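Local coordinates for cytosolic IMP-GMP specific 5'-nucleotidase (Legionella pneumophila subsp. pneumophila, PDB 4OHF), which probably hydrolyses nucleoside 5'-monophosphates such as IMP and GMP, as a magnesium-binding cytosolic nucleotidase of the HAD superfamily, at residues I331-R336 and S400-K405; P339-I344 and Q396-F401. All blocks are in the same frame, centred on the assembly; numbering follows the deposited sequence.

In the fold
Both contacts lie at the base of a long helical hairpin, formed by helices 338-367 and 374-399, that projects from the HAD-type body of the chain. Their centres are 9 Å apart, and they share Ser-400 and Phe-401. Along the chain, 331-336 on helix 327-336 comes first, followed by 339-344 near the start of the next helix; about fifty residues, nearly all helical, lead out and back to 396-405. Contact 2 therefore pairs the two hairpin arms, and contact 1 joins the chain leaving the hairpin to the helix that precedes it. Both lie away from the annotated magnesium and GMP sites.

Contact 1: I331-R336 and S400-K405; sequences IASQIR and SFYNPK
Ser-333 sits against the Phe-401 carbonyl and the Tyr-402 ring. Its OG is anti to its own carbonyl carbon (chi1 -72°), which places the hydroxyl 2.9 Å from Phe-401 O; the Glu-329 carbonyl, one turn earlier in the helix, is within reach of the same single proton. The CB of Ser-333 approaches the Tyr-402 ring obliquely, 3.4 Å from its CE1 with CD1 almost as near. Beyond this point the Tyr-402 side chain crosses that of Gln-334 at about a right angle, with ring and amide planes 60° apart. Gln-334 CA and CG both meet the phenol oxygen, CG being the nearest side-chain atom at 3.4 Å from Tyr-402 OH. That hydroxyl also makes a weak hydrogen bond with Glu-341 on the following helix. The geometry is that of helix 331-336 resting on the irregular chain that leaves the long hairpin of this HAD-type nucleotidase. Phe-401 CD2 lies 3.7 Å from Arg-336 CB, while Phe-401 CB is over the centre of the Tyr-402 ring, 4.2 Å above its plane. The Arg-336 chain is bent at chi2 and chi3. One face of its guanidinium meets Ala-332 O and Ser-333 CA near the rim. Gln-334 and Ile-335 also pack on Ile-459 of the second subunit.

Contact 2: P339-I344 and Q396-F401; sequences PIEKKI and QEQNSF
Ile-340 carries the apolar part of this contact, meeting Glu-397, Gln-398 and Phe-401 with different branches. Its CD1 lies 3.4 Å from Glu-397 CG, the two side chains crossing at about a right angle, so the methyl meets the methylene part of the acid as well as its OE1. The CG2 branch, anti to the backbone N, is 4.0 Å from Gln-398 CB, and CG1 is the same distance from Phe-401 CE1, at an oblique approach to the ring. One turn on, the Ile-344 CD1 methyl approaches the amide of Gln-398 across its chain, 3.8 Å from CD. Leu-394 extends this apolar strip along the paired arms of the helical hairpin, touching both isoleucines.

The polar part is a hydrogen bond from Gln-398 NE2 to Glu-341 OE2, modelled as very short (2.5 Å) and far from straight (N-H...O 121°), so its exact geometry is doubtful. Gln-398 is stretched out, with CG anti to the backbone N (chi1 174°), whereas Glu-341 is bent at chi2. Within 396-401, Ser-400 OG donates to Glu-397 O at 2.6 Å, tying the serine back to the helix backbone at Glu-397.

Besides Gln-398, Glu-341 OE2 has a weak hydrogen bond with Tyr-402 OH and a long, weak ion pair with Arg-408, surroundings that would be expected to favour the ionised carboxylate.

Contact 1: I331-R336 and S400-K405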
loop_
_atom_site.group_PDB
_atom_site.type_symbol
_atom_site.label_atom_id
_atom_site.label_comp_id
_atom_site.label_asym_id
_atom_site.label_seq_id
_atom_site.Cartn_x
_atom_site.Cartn_y
_atom_site.Cartn_z
ATOM N N ILE B 331 37.701 -12.032 -1.848
ATOM C CA ILE B 331 38.614 -12.686 -0.918
ATOM C C ILE B 331 40.047 -12.475 -1.403
ATOM O O ILE B 331 40.917 -12.050 -0.642
ATOM C CB ILE B 331 38.370 -14.220 -0.839
ATOM C CG1 ILE B 331 36.885 -14.524 -0.625
ATOM C CG2 ILE B 331 39.208 -14.820 0.293
ATOM C CD1 ILE B 331 36.385 -14.211 0.738
ATOM N N ALA B 332 40.284 -12.775 -2.676
ATOM C CA ALA B 332 41.617 -12.633 -3.256
ATOM C C ALA B 332 42.146 -11.234 -3.005
ATOM O O ALA B 332 43.325 -11.053 -2.709
ATOM C CB ALA B 332 41.589 -12.932 -4.754
ATOM N N SER B 333 41.268 -10.247 -3.119
ATOM C CA SER B 333 41.663 -8.870 -2.883
ATOM C C SER B 333 41.871 -8.509 -1.407
ATOM O O SER B 333 42.744 -7.714 -1.079
ATOM C CB SER B 333 40.643 -7.917 -3.506
ATOM O OG SER B 333 40.752 -7.937 -4.917
ATOM N N GLN B 334 41.082 -9.080 -0.509
ATOM C CA GLN B 334 41.253 -8.749 0.904
ATOM C C GLN B 334 42.583 -9.318 1.418
ATOM O O GLN B 334 43.202 -8.760 2.335
ATOM C CB GLN B 334 40.076 -9.290 1.725
ATOM C CG GLN B 334 38.712 -8.716 1.307
ATOM C CD GLN B 334 37.540 -9.315 2.087
ATOM O OE1 GLN B 334 37.298 -8.965 3.243
ATOM N NE2 GLN B 334 36.818 -10.233 1.454
ATOM N N ILE B 335 43.015 -10.423 0.816
ATOM C CA ILE B 335 44.262 -11.069 1.176
ATOM C C ILE B 335 45.435 -10.228 0.676
ATOM O O ILE B 335 46.435 -10.058 1.364
ATOM C CB ILE B 335 44.361 -12.457 0.533
ATOM C CG1 ILE B 335 43.159 -13.305 0.947
ATOM C CG2 ILE B 335 45.683 -13.111 0.920
ATOM C CD1 ILE B 335 43.162 -14.714 0.388
ATOM N N ARG B 336 45.312 -9.715 -0.541
ATOM C CA ARG B 336 46.352 -8.889 -1.137
ATOM C C ARG B 336 46.427 -7.547 -0.443
ATOM O O ARG B 336 47.368 -6.784 -0.652
ATOM C CB ARG B 336 46.060 -8.667 -2.616
ATOM C CG ARG B 336 46.921 -9.498 -3.561
ATOM C CD ARG B 336 46.127 -9.891 -4.797
ATOM N NE ARG B 336 45.176 -8.850 -5.171
ATOM C CZ ARG B 336 44.080 -9.054 -5.899
ATOM N NH1 ARG B 336 43.783 -10.275 -6.346
ATOM N NH2 ARG B 336 43.268 -8.034 -6.167
ATOM N N SER B 400 43.243 0.706 -4.042
ATOM C CA SER B 400 43.801 0.140 -5.258
ATOM C C SER B 400 43.667 -1.390 -5.356
ATOM O O SER B 400 43.913 -1.955 -6.429
ATOM C CB SER B 400 45.273 0.534 -5.393
ATOM O OG SER B 400 46.032 0.069 -4.290
ATOM N N PHE B 401 43.296 -2.053 -4.252
ATOM C CA PHE B 401 43.117 -3.510 -4.254
ATOM C C PHE B 401 41.705 -3.931 -4.686
ATOM O O PHE B 401 41.453 -5.102 -4.951
ATOM C CB PHE B 401 43.394 -4.107 -2.872
ATOM C CG PHE B 401 44.828 -4.023 -2.443
ATOM C CD1 PHE B 401 45.291 -2.922 -1.721
ATOM C CD2 PHE B 401 45.729 -5.027 -2.786
ATOM C CE1 PHE B 401 46.641 -2.833 -1.350
ATOM C CE2 PHE B 401 47.072 -4.939 -2.421
ATOM C CZ PHE B 401 47.529 -3.849 -1.705
ATOM N N TYR B 402 40.795 -2.969 -4.763
ATOM C CA TYR B 402 39.423 -3.254 -5.146
ATOM C C TYR B 402 39.014 -2.384 -6.320
ATOM O O TYR B 402 39.742 -1.470 -6.703
ATOM C CB TYR B 402 38.492 -2.991 -3.959
ATOM C CG TYR B 402 38.939 -3.678 -2.688
ATOM C CD1 TYR B 402 38.819 -5.058 -2.545
ATOM C CD2 TYR B 402 39.485 -2.951 -1.632
ATOM C CE1 TYR B 402 39.221 -5.702 -1.385
ATOM C CE2 TYR B 402 39.901 -3.591 -0.455
ATOM C CZ TYR B 402 39.759 -4.975 -0.342
ATOM O OH TYR B 402 40.126 -5.636 0.811
ATOM N N ASN B 403 37.846 -2.680 -6.880
ATOM C CA ASN B 403 37.299 -1.943 -8.004
ATOM C C ASN B 403 37.435 -0.432 -7.756
ATOM O O ASN B 403 36.896 0.099 -6.781
ATOM C CB ASN B 403 35.831 -2.350 -8.186
ATOM C CG ASN B 403 35.139 -1.552 -9.262
ATOM O OD1 ASN B 403 34.871 -0.361 -9.083
ATOM N ND2 ASN B 403 34.853 -2.198 -10.398
ATOM N N PRO B 404 38.171 0.280 -8.627
ATOM C CA PRO B 404 38.365 1.727 -8.465
ATOM C C PRO B 404 37.130 2.612 -8.294
ATOM O O PRO B 404 37.155 3.569 -7.517
ATOM C CB PRO B 404 39.208 2.111 -9.693
ATOM C CG PRO B 404 38.999 1.005 -10.661
ATOM C CD PRO B 404 38.929 -0.217 -9.788
ATOM N N LYS B 405 36.050 2.303 -9.002
ATOM C CA LYS B 405 34.846 3.102 -8.875
ATOM C C LYS B 405 33.952 2.744 -7.689
ATOM O O LYS B 405 33.360 3.630 -7.064
ATOM C CB LYS B 405 33.999 2.992 -10.147
ATOM C CG LYS B 405 34.610 3.628 -11.394
ATOM C CD LYS B 405 33.789 3.327 -12.666
ATOM C CE LYS B 405 32.456 4.067 -12.706
ATOM N NZ LYS B 405 31.657 3.774 -13.958
#

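Contact 2: P339-I344 and Q396-F401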
loop_
_atom_site.group_PDB
_atom_site.type_symbol
_atom_site.label_atom_id
_atom_site.label_comp_id
_atom_site.label_asym_id
_atom_site.label_seq_id
_atom_site.Cartn_x
_atom_site.Cartn_y
_atom_site.Cartn_z
ATOM N N PRO B 339 48.427 -6.804 4.494
ATOM C CA PRO B 339 49.432 -5.931 5.091
ATOM C C PRO B 339 48.979 -4.475 5.240
ATOM O O PRO B 339 49.270 -3.846 6.257
ATOM C CB PRO B 339 50.633 -6.105 4.163
ATOM C CG PRO B 339 50.013 -6.466 2.849
ATOM C CD PRO B 339 48.917 -7.401 3.238
ATOM N N ILE B 340 48.270 -3.930 4.253
ATOM C CA ILE B 340 47.806 -2.550 4.372
ATOM C C ILE B 340 46.673 -2.443 5.399
ATOM O O ILE B 340 46.598 -1.473 6.153
ATOM C CB ILE B 340 47.306 -1.983 3.018
ATOM C CG1 ILE B 340 48.484 -1.727 2.076
ATOM C CG2 ILE B 340 46.587 -0.663 3.239
ATOM C CD1 ILE B 340 49.327 -0.497 2.452
ATOM N N GLU B 341 45.800 -3.444 5.428
ATOM C CA GLU B 341 44.670 -3.464 6.358
ATOM C C GLU B 341 45.187 -3.423 7.788
ATOM O O GLU B 341 44.595 -2.802 8.667
ATOM C CB GLU B 341 43.835 -4.737 6.154
ATOM C CG GLU B 341 42.347 -4.515 5.875
ATOM C CD GLU B 341 41.928 -4.989 4.473
ATOM O OE1 GLU B 341 42.243 -6.158 4.121
ATOM O OE2 GLU B 341 41.281 -4.198 3.733
ATOM N N LYS B 342 46.299 -4.106 8.012
ATOM C CA LYS B 342 46.911 -4.147 9.329
ATOM C C LYS B 342 47.518 -2.786 9.631
ATOM O O LYS B 342 47.387 -2.270 10.737
ATOM C CB LYS B 342 47.997 -5.229 9.374
ATOM C CG LYS B 342 47.455 -6.648 9.200
ATOM C CD LYS B 342 48.573 -7.688 9.175
ATOM C CE LYS B 342 48.044 -9.089 8.884
ATOM N NZ LYS B 342 49.158 -10.058 8.660
ATOM N N LYS B 343 48.174 -2.213 8.629
ATOM C CA LYS B 343 48.822 -0.914 8.762
ATOM C C LYS B 343 47.782 0.118 9.157
ATOM O O LYS B 343 48.025 0.966 10.019
ATOM C CB LYS B 343 49.464 -0.504 7.434
ATOM C CG LYS B 343 50.588 0.515 7.566
ATOM C CD LYS B 343 51.810 -0.117 8.223
ATOM C CE LYS B 343 52.320 -1.295 7.391
ATOM N NZ LYS B 343 52.619 -0.876 5.992
ATOM N N ILE B 344 46.617 0.032 8.523
ATOM C CA ILE B 344 45.529 0.952 8.810
ATOM C C ILE B 344 44.990 0.734 10.226
ATOM O O ILE B 344 44.537 1.672 10.876
ATOM C CB ILE B 344 44.407 0.794 7.773
ATOM C CG1 ILE B 344 44.961 1.140 6.385
ATOM C CG2 ILE B 344 43.236 1.702 8.125
ATOM C CD1 ILE B 344 43.936 1.105 5.246
ATOM N N GLN B 396 43.823 5.389 0.670
ATOM C CA GLN B 396 43.906 5.506 -0.794
ATOM C C GLN B 396 44.632 4.282 -1.364
ATOM O O GLN B 396 44.295 3.764 -2.426
ATOM C CB GLN B 396 44.670 6.783 -1.184
ATOM C CG GLN B 396 45.328 6.714 -2.568
ATOM C CD GLN B 396 46.385 7.804 -2.817
ATOM O OE1 GLN B 396 47.303 8.008 -2.009
ATOM N NE2 GLN B 396 46.265 8.492 -3.951
ATOM N N GLU B 397 45.641 3.832 -0.632
ATOM C CA GLU B 397 46.435 2.674 -1.009
ATOM C C GLU B 397 45.588 1.406 -0.929
ATOM O O GLU B 397 45.711 0.496 -1.764
ATOM C CB GLU B 397 47.618 2.561 -0.067
ATOM C CG GLU B 397 48.417 1.310 -0.219
ATOM C CD GLU B 397 49.876 1.618 -0.350
ATOM O OE1 GLU B 397 50.497 2.027 0.666
ATOM O OE2 GLU B 397 50.389 1.473 -1.488
ATOM N N GLN B 398 44.732 1.344 0.086
ATOM C CA GLN B 398 43.871 0.187 0.260
ATOM C C GLN B 398 42.862 0.086 -0.870
ATOM O O GLN B 398 42.462 -1.005 -1.257
ATOM C CB GLN B 398 43.123 0.271 1.579
ATOM C CG GLN B 398 42.102 -0.830 1.765
ATOM C CD GLN B 398 41.357 -0.700 3.079
ATOM O OE1 GLN B 398 40.708 0.317 3.334
ATOM N NE2 GLN B 398 41.454 -1.727 3.926
ATOM N N ASN B 399 42.456 1.230 -1.398
ATOM C CA ASN B 399 41.477 1.264 -2.471
ATOM C C ASN B 399 41.945 0.629 -3.780
ATOM O O ASN B 399 41.138 0.069 -4.532
ATOM C CB ASN B 399 41.025 2.707 -2.705
ATOM C CG ASN B 399 40.089 3.196 -1.617
ATOM O OD1 ASN B 399 39.710 4.365 -1.582
ATOM N ND2 ASN B 399 39.704 2.290 -0.719
ATOM N N SER B 400 43.243 0.706 -4.042
ATOM C CA SER B 400 43.801 0.140 -5.258
ATOM C C SER B 400 43.667 -1.390 -5.356
ATOM O O SER B 400 43.913 -1.955 -6.429
ATOM C CB SER B 400 45.273 0.534 -5.393
ATOM O OG SER B 400 46.032 0.069 -4.290
ATOM N N PHE B 401 43.296 -2.053 -4.252
ATOM C CA PHE B 401 43.117 -3.510 -4.254
ATOM C C PHE B 401 41.705 -3.931 -4.686
ATOM O O PHE B 401 41.453 -5.102 -4.951
ATOM C CB PHE B 401 43.394 -4.107 -2.872
ATOM C CG PHE B 401 44.828 -4.023 -2.443
ATOM C CD1 PHE B 401 45.291 -2.922 -1.721
ATOM C CD2 PHE B 401 45.729 -5.027 -2.786
ATOM C CE1 PHE B 401 46.641 -2.833 -1.350
ATOM C CE2 PHE B 401 47.072 -4.939 -2.421
ATOM C CZ PHE B 401 47.529 -3.849 -1.705
#